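Local coordinates for protein cystalysin (Treponema denticola, PDB 1C7N) that belongs to the class I and II aminotransferase family of pyridoxal-5'-phosphate-dependent enzymes and carries this cofactor bound in its pocket, at residues Thr89-Asn94 with Ile251-Asp256. Residues are numbered along the deposited sequence; the frame is centred on the assembly and turned at random.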
ATOM      1  N   THR A  89      -8.597  -4.549  20.378  1.00 17.91           N
ATOM      2  CA  THR A  89      -8.138  -3.535  19.441  1.00 17.97           C
ATOM      3  C   THR A  89      -6.663  -3.634  19.070  1.00 18.76           C
ATOM      4  O   THR A  89      -6.296  -3.421  17.911  1.00 19.66           O
ATOM      5  CB  THR A  89      -8.401  -2.125  19.992  1.00 18.63           C
ATOM      6  OG1 THR A  89      -7.898  -2.041  21.331  1.00 16.50           O
ATOM      7  CG2 THR A  89      -9.894  -1.819  19.987  1.00 18.50           C
ATOM      8  N   ASP A  90      -5.815  -3.955  20.039  1.00 18.17           N
ATOM      9  CA  ASP A  90      -4.390  -4.042  19.764  1.00 18.38           C
ATOM     10  C   ASP A  90      -3.956  -5.329  19.066  1.00 17.79           C
ATOM     11  O   ASP A  90      -2.770  -5.550  18.863  1.00 17.92           O
ATOM     12  CB  ASP A  90      -3.580  -3.821  21.051  1.00 18.41           C
ATOM     13  CG  ASP A  90      -4.012  -4.726  22.188  1.00 20.30           C
ATOM     14  OD1 ASP A  90      -3.422  -4.608  23.286  1.00 19.97           O
ATOM     15  OD2 ASP A  90      -4.935  -5.548  21.992  1.00 21.10           O
ATOM     16  N   TRP A  91      -4.920  -6.166  18.690  1.00 18.01           N
ATOM     17  CA  TRP A  91      -4.641  -7.417  17.974  1.00 17.16           C
ATOM     18  C   TRP A  91      -4.611  -7.154  16.462  1.00 16.86           C
ATOM     19  O   TRP A  91      -4.107  -7.971  15.690  1.00 16.45           O
ATOM     20  CB  TRP A  91      -5.751  -8.438  18.225  1.00 18.91           C
ATOM     21  CG  TRP A  91      -5.775  -9.083  19.568  1.00 20.01           C
ATOM     22  CD1 TRP A  91      -5.181  -8.639  20.713  1.00 19.45           C
ATOM     23  CD2 TRP A  91      -6.490 -10.272  19.918  1.00 20.67           C
ATOM     24  NE1 TRP A  91      -5.488  -9.479  21.759  1.00 20.43           N
ATOM     25  CE2 TRP A  91      -6.289 -10.488  21.300  1.00 20.96           C
ATOM     26  CE3 TRP A  91      -7.286 -11.174  19.197  1.00 21.18           C
ATOM     27  CZ2 TRP A  91      -6.856 -11.573  21.978  1.00 21.65           C
ATOM     28  CZ3 TRP A  91      -7.853 -12.257  19.873  1.00 22.35           C
ATOM     29  CH2 TRP A  91      -7.632 -12.444  21.252  1.00 21.09           C
ATOM     30  N   ILE A  92      -5.164  -6.016  16.053  1.00 15.50           N
ATOM     31  CA  ILE A  92      -5.261  -5.648  14.640  1.00 15.10           C
ATOM     32  C   ILE A  92      -4.031  -4.993  14.018  1.00 14.54           C
ATOM     33  O   ILE A  92      -3.630  -3.907  14.423  1.00 14.20           O
ATOM     34  CB  ILE A  92      -6.447  -4.682  14.410  1.00 14.89           C
ATOM     35  CG1 ILE A  92      -7.735  -5.286  14.970  1.00 14.76           C
ATOM     36  CG2 ILE A  92      -6.625  -4.404  12.914  1.00 14.59           C
ATOM     37  CD1 ILE A  92      -8.885  -4.302  15.006  1.00 15.92           C
ATOM     38  N   ILE A  93      -3.447  -5.659  13.026  1.00 13.78           N
ATOM     39  CA  ILE A  93      -2.289  -5.119  12.308  1.00 14.46           C
ATOM     40  C   ILE A  93      -2.728  -4.914  10.855  1.00 13.96           C
ATOM     41  O   ILE A  93      -3.320  -5.812  10.246  1.00 12.72           O
ATOM     42  CB  ILE A  93      -1.081  -6.083  12.351  1.00 15.46           C
ATOM     43  CG1 ILE A  93      -0.668  -6.337  13.807  1.00 15.60           C
ATOM     44  CG2 ILE A  93       0.086  -5.492  11.561  1.00 15.97           C
ATOM     45  CD1 ILE A  93      -0.302  -5.080  14.583  1.00 17.41           C
ATOM     46  N   ASN A  94      -2.433  -3.742  10.301  1.00 12.64           N
ATOM     47  CA  ASN A  94      -2.845  -3.425   8.934  1.00 13.20           C
ATOM     48  C   ASN A  94      -1.794  -3.615   7.848  1.00 13.33           C
ATOM     49  O   ASN A  94      -0.605  -3.356   8.054  1.00 13.07           O
ATOM     50  CB  ASN A  94      -3.352  -1.980   8.864  1.00 12.49           C
ATOM     51  CG  ASN A  94      -4.517  -1.722   9.806  1.00 13.16           C
ATOM     52  OD1 ASN A  94      -4.455  -0.834  10.655  1.00 11.10           O
ATOM     53  ND2 ASN A  94      -5.586  -2.495   9.655  1.00 11.05           N
ATOM     54  N   ILE A 251      -5.371 -10.102  12.050  1.00 14.27           N
ATOM     55  CA  ILE A 251      -5.548 -10.275  13.490  1.00 13.94           C
ATOM     56  C   ILE A 251      -4.548 -11.251  14.094  1.00 14.14           C
ATOM     57  O   ILE A 251      -4.483 -12.421  13.699  1.00 12.88           O
ATOM     58  CB  ILE A 251      -6.978 -10.762  13.808  1.00 14.30           C
ATOM     59  CG1 ILE A 251      -7.999  -9.898  13.064  1.00 12.89           C
ATOM     60  CG2 ILE A 251      -7.239 -10.690  15.308  1.00 12.14           C
ATOM     61  CD1 ILE A 251      -7.881  -8.407  13.356  1.00 16.00           C
ATOM     62  N   ILE A 252      -3.781 -10.762  15.063  1.00 12.82           N
ATOM     63  CA  ILE A 252      -2.763 -11.568  15.737  1.00 12.57           C
ATOM     64  C   ILE A 252      -2.820 -11.345  17.248  1.00 14.02           C
ATOM     65  O   ILE A 252      -2.431 -10.288  17.746  1.00 14.03           O
ATOM     66  CB  ILE A 252      -1.353 -11.199  15.238  1.00 12.06           C
ATOM     67  CG1 ILE A 252      -1.329 -11.210  13.707  1.00 10.43           C
ATOM     68  CG2 ILE A 252      -0.330 -12.188  15.777  1.00  8.71           C
ATOM     69  CD1 ILE A 252      -0.024 -10.723  13.121  1.00 11.59           C
ATOM     70  N   LYS A 253      -3.311 -12.350  17.967  1.00 14.79           N
ATOM     71  CA  LYS A 253      -3.436 -12.288  19.425  1.00 15.44           C
ATOM     72  C   LYS A 253      -2.110 -12.258  20.186  1.00 16.38           C
ATOM     73  O   LYS A 253      -1.929 -11.449  21.098  1.00 16.55           O
ATOM     74  CB  LYS A 253      -4.255 -13.483  19.923  1.00 15.32           C
ATOM     75  CG  LYS A 253      -4.318 -13.605  21.438  1.00 14.70           C
ATOM     76  CD  LYS A 253      -4.890 -14.956  21.852  1.00 15.18           C
ATOM     77  CE  LYS A 253      -5.106 -15.026  23.354  1.00 15.89           C
ATOM     78  NZ  LYS A 253      -5.441 -16.403  23.820  1.00 15.85           N
ATOM     79  N   ASN A 254      -1.190 -13.148  19.821  1.00 17.32           N
ATOM     80  CA  ASN A 254       0.102 -13.233  20.494  1.00 18.91           C
ATOM     81  C   ASN A 254       1.000 -12.023  20.254  1.00 20.23           C
ATOM     82  O   ASN A 254       1.360 -11.719  19.117  1.00 18.86           O
ATOM     83  CB  ASN A 254       0.833 -14.505  20.070  1.00 19.90           C
ATOM     84  CG  ASN A 254       2.113 -14.724  20.857  1.00 21.44           C
ATOM     85  OD1 ASN A 254       3.179 -14.222  20.491  1.00 22.87           O
ATOM     86  ND2 ASN A 254       2.008 -15.459  21.957  1.00 22.51           N
ATOM     87  N   PRO A 255       1.383 -11.322  21.335  1.00 21.89           N
ATOM     88  CA  PRO A 255       2.240 -10.138  21.255  1.00 22.81           C
ATOM     89  C   PRO A 255       3.573 -10.400  20.562  1.00 23.72           C
ATOM     90  O   PRO A 255       4.066  -9.555  19.814  1.00 24.18           O
ATOM     91  CB  PRO A 255       2.412  -9.740  22.717  1.00 23.17           C
ATOM     92  CG  PRO A 255       1.126 -10.176  23.329  1.00 22.59           C
ATOM     93  CD  PRO A 255       0.945 -11.546  22.724  1.00 22.84           C
ATOM     94  N   ASP A 256       4.160 -11.565  20.818  1.00 24.73           N
ATOM     95  CA  ASP A 256       5.434 -11.924  20.206  1.00 25.76           C
ATOM     96  C   ASP A 256       5.286 -12.107  18.703  1.00 24.45           C
ATOM     97  O   ASP A 256       6.075 -11.573  17.925  1.00 23.89           O
ATOM     98  CB  ASP A 256       5.979 -13.208  20.833  1.00 29.52           C
ATOM     99  CG  ASP A 256       6.635 -12.964  22.176  1.00 32.50           C
ATOM    100  OD1 ASP A 256       6.010 -12.309  23.037  1.00 35.06           O
ATOM    101  OD2 ASP A 256       7.777 -13.431  22.368  1.00 35.84           O
TER
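Lys253 packs over one face of the Trp91 indole, the two side chains running side by side in the same direction. The overlap begins at the backbone, with Lys253 CA 3.7 Å above the ring plane. CB follows as a CH-pi donor, 3.6 Å from the centroid of the Trp91 six-membered ring and only 3° off its normal. With CG anti to the backbone N (chi1 174°), the chain continues to the rim of the benzo part: CG stands over the rim by Trp91 CZ2, 3.3 Å from that atom, a tight contact. CD is already past the rim, 3.8 Å from Trp91 CH2, and CE lies farther out. Extended throughout, the chain then carries NZ beyond the indole into salt bridges with Glu224 and Asp228, so the first part of its aliphatic chain packs on the aromatic face while its charge is paired farther out.

The same indole is met at its edge by Ile251, whose CG2 approaches in the ring plane, 3.9 Å from Trp91 CE3. The CG1 branch of Ile251 turns to Ile92, the residue after Trp91, its CD1 packing 3.5 Å from Ile92 CG1; Ile92 and Ile251 form an antiparallel non-hydrogen-bonded pair with both side chains on one face of the sheet. A nearly straight bond from Ile252 N to Trp91 O (2.9 Å, 174° at the hydrogen) ties the backbones together.

This is the end of a two-strand pairing in the mixed sheet of the PLP-binding fold. Strand 92-95 is outermost within the chain, and strand 248-251 separates it from 230-234. Ile92 packs on helix 69-83, whereas Ile93 and Ile252 turn to helix 255-267, which starts just after Asn254, its N-cap residue.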